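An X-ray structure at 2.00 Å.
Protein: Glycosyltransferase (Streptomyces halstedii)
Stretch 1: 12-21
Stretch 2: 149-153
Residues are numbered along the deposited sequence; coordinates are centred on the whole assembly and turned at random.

Stretch 1 12-21: SHLYNMVPLA
Stretch 2 (149-153) RMLFG

The contact joins two segments of one chain at least 130 residues apart in sequence wherever they touch, and buries 330 Å² summed over both sides. Stretch 1 is helical from Ser12, continuing a helix begun earlier, and is helical again from Val18 to Ala21, where the helix runs on. Met17 occupies the N-cap position of that second helix, with phi/psi of -107/9 against -54/-36 at Asn16. Backbone hydrogen bonds trace the change: Asn16 N donates to Ser12 O at 3.1 Å, Met17 N reaches Leu14 O at 3.0 Å, Val18 N makes a weak bond to Tyr15 O at 3.3 Å, and Ala21 N restores the four-residue spacing with Met17 O at 3.0 Å.

Stretch 2 enters as the end of a strand, Arg149 and Met150 (phi/psi -81/117 and -97/117), then leaves it through Leu151 (-75/165) and Phe152 (-135/7). The register is set by two CA-CA pairs, Asn16 with Phe152 at 6.2 Å and Met17 with Met150 at 7.9 Å. The partner falls from Phe152 to Met150 as stretch 1 advances, so the two run in roughly opposite directions, as the CA paths Ser12 to Ala21 and Arg149 to Gly153 confirm. No clear hydrogen bond crosses between the backbones; side chains supply most of the contact.

Met150 has the largest covered area, 89 Å². Its CA-to-CB bond points toward stretch 1, and chi angles of -179°, 165° and -165° (t, t, t) extend the side chain to the helical segment. Its sulfur packs against aliphatic carbon, with Met150 SD 3.6 Å from Met17 CB and 4.1 Å from Leu20 CD2, while Met150 CE lies 3.7 Å from Asn16 O. Met17 starts toward stretch 2, but chi1 of 51° (p), chi2 of -171° (t) and chi3 of -116° lead its end away, and CB makes its closest contact. Leu20, with chi1 -178° (t) and chi2 61° (p), also points toward stretch 2.

Asn16, with 72 Å² covered, points toward stretch 2 with chi1 177° (t) and chi2 -115°. As modelled, Asn16 OD1 lies 2.9 Å from the carbonyl Leu151 O; the amide is probably turned over, so the atom facing that carbonyl remains open. The short approach nevertheless places the amide end beside the Leu151 backbone, just past the strand. Leu151 directs its own side chain away.

Phe152 contributes 67 Å². With its CA-to-CB bond toward stretch 1, chi1 61° (p) and chi2 79° present one ring face to His13. His13 CE1 stands over that face, 3.5 Å from Phe152 CD2; the ring centroids are 4.3 Å apart and the planes meet at 54°. This is an edge-to-face pair, in which a polarized imidazole C-H edge can approach the pi cloud favourably. His13 leaves its backbone sideways, and chi1 -76° (m) with chi2 -108° brings its end nearer, while His13 ND1 is hydrogen-bonded elsewhere in the structure.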

# COMPACT_ATOMS: atom_id res chain seq x y z
N SER B 12 5.39 -11.23 -9.06
CA SER B 12 4.03 -11.42 -9.61
C SER B 12 3.12 -12.04 -8.55
O SER B 12 2.01 -11.63 -8.41
CB SER B 12 4.05 -12.38 -10.84
OG SER B 12 4.76 -11.69 -11.86
N HIS B 13 3.57 -13.09 -7.87
CA HIS B 13 2.70 -13.74 -6.90
C HIS B 13 2.57 -12.82 -5.70
O HIS B 13 1.50 -12.77 -5.11
CB HIS B 13 3.25 -15.07 -6.47
CG HIS B 13 3.06 -16.15 -7.50
ND1 HIS B 13 2.16 -17.18 -7.32
CD2 HIS B 13 3.70 -16.40 -8.69
CE1 HIS B 13 2.23 -18.00 -8.36
NE2 HIS B 13 3.19 -17.57 -9.18
N LEU B 14 3.62 -12.04 -5.36
CA LEU B 14 3.44 -10.94 -4.38
C LEU B 14 2.37 -9.96 -4.75
O LEU B 14 1.46 -9.76 -3.94
CB LEU B 14 4.74 -10.23 -4.03
CG LEU B 14 4.52 -8.95 -3.20
CD1 LEU B 14 3.80 -9.18 -1.84
CD2 LEU B 14 5.82 -8.11 -3.06
N TYR B 15 2.47 -9.31 -5.94
CA TYR B 15 1.48 -8.31 -6.37
C TYR B 15 0.04 -8.83 -6.42
O TYR B 15 -0.93 -8.04 -6.28
CB TYR B 15 1.80 -7.86 -7.81
CG TYR B 15 3.02 -7.00 -7.90
CD1 TYR B 15 3.83 -6.75 -6.76
CD2 TYR B 15 3.35 -6.41 -9.12
CE1 TYR B 15 4.95 -5.93 -6.85
CE2 TYR B 15 4.45 -5.63 -9.24
CZ TYR B 15 5.24 -5.38 -8.11
OH TYR B 15 6.33 -4.57 -8.31
N ASN B 16 -0.10 -10.11 -6.67
CA ASN B 16 -1.42 -10.75 -6.69
C ASN B 16 -2.20 -10.48 -5.32
O ASN B 16 -3.43 -10.31 -5.31
CB ASN B 16 -1.22 -12.26 -6.95
CG ASN B 16 -2.53 -13.05 -6.93
OD1 ASN B 16 -2.77 -13.91 -6.06
ND2 ASN B 16 -3.37 -12.76 -7.87
N MET B 17 -1.46 -10.46 -4.21
CA MET B 17 -2.07 -10.28 -2.87
C MET B 17 -1.84 -8.94 -2.21
O MET B 17 -2.27 -8.72 -1.08
CB MET B 17 -1.67 -11.41 -1.95
CG MET B 17 -0.22 -11.72 -1.84
SD MET B 17 0.03 -13.31 -0.88
CE MET B 17 0.76 -12.27 0.15
N VAL B 18 -1.28 -7.99 -2.95
CA VAL B 18 -1.01 -6.70 -2.37
C VAL B 18 -2.27 -5.87 -2.03
O VAL B 18 -2.33 -5.33 -0.96
CB VAL B 18 0.01 -5.87 -3.23
CG1 VAL B 18 -0.12 -4.32 -3.04
CG2 VAL B 18 1.45 -6.35 -2.92
N PRO B 19 -3.21 -5.73 -2.96
CA PRO B 19 -4.47 -5.01 -2.72
C PRO B 19 -5.22 -5.67 -1.52
O PRO B 19 -5.62 -4.97 -0.61
CB PRO B 19 -5.20 -5.15 -4.06
CG PRO B 19 -3.97 -5.20 -5.10
CD PRO B 19 -3.10 -6.18 -4.37
N LEU B 20 -5.22 -6.99 -1.43
CA LEU B 20 -5.86 -7.67 -0.25
C LEU B 20 -5.12 -7.37 1.09
O LEU B 20 -5.76 -7.01 2.09
CB LEU B 20 -5.96 -9.18 -0.47
CG LEU B 20 -6.66 -9.87 0.72
CD1 LEU B 20 -8.08 -9.34 0.89
CD2 LEU B 20 -6.65 -11.34 0.69
N ALA B 21 -3.81 -7.51 1.14
CA ALA B 21 -3.04 -6.93 2.24
C ALA B 21 -3.42 -5.53 2.63
O ALA B 21 -3.66 -5.26 3.84
CB ALA B 21 -1.54 -7.05 2.02
N ARG B 149 -6.29 -20.36 1.29
CA ARG B 149 -5.41 -20.57 0.15
C ARG B 149 -5.78 -19.53 -0.93
O ARG B 149 -6.91 -19.53 -1.45
CB ARG B 149 -5.43 -22.05 -0.32
CG ARG B 149 -4.52 -22.35 -1.56
CD ARG B 149 -4.59 -23.80 -1.94
NE ARG B 149 -5.95 -24.10 -2.35
CZ ARG B 149 -6.32 -24.45 -3.59
NH1 ARG B 149 -5.40 -24.58 -4.57
NH2 ARG B 149 -7.62 -24.63 -3.84
N MET B 150 -4.83 -18.64 -1.27
CA MET B 150 -5.11 -17.59 -2.20
C MET B 150 -4.66 -17.95 -3.64
O MET B 150 -3.47 -18.13 -3.90
CB MET B 150 -4.54 -16.23 -1.78
CG MET B 150 -4.89 -15.15 -2.83
SD MET B 150 -4.60 -13.52 -2.08
CE MET B 150 -5.46 -12.55 -3.25
N LEU B 151 -5.63 -18.03 -4.57
CA LEU B 151 -5.29 -18.35 -5.97
C LEU B 151 -4.68 -17.15 -6.65
O LEU B 151 -4.82 -15.98 -6.20
CB LEU B 151 -6.53 -18.78 -6.75
CG LEU B 151 -7.26 -20.03 -6.18
CD1 LEU B 151 -8.50 -20.44 -6.99
CD2 LEU B 151 -6.35 -21.26 -6.09
N PHE B 152 -4.06 -17.41 -7.78
CA PHE B 152 -3.37 -16.35 -8.54
C PHE B 152 -3.76 -16.51 -10.04
O PHE B 152 -3.27 -15.80 -10.93
CB PHE B 152 -1.83 -16.48 -8.27
CG PHE B 152 -1.28 -17.80 -8.71
CD1 PHE B 152 -1.00 -18.01 -10.09
CD2 PHE B 152 -1.12 -18.83 -7.81
CE1 PHE B 152 -0.56 -19.28 -10.51
CE2 PHE B 152 -0.72 -20.03 -8.20
CZ PHE B 152 -0.43 -20.28 -9.56
N GLY B 153 -4.70 -17.43 -10.31
CA GLY B 153 -5.33 -17.59 -11.66
C GLY B 153 -6.37 -18.66 -11.38
O GLY B 153 -6.85 -18.80 -10.25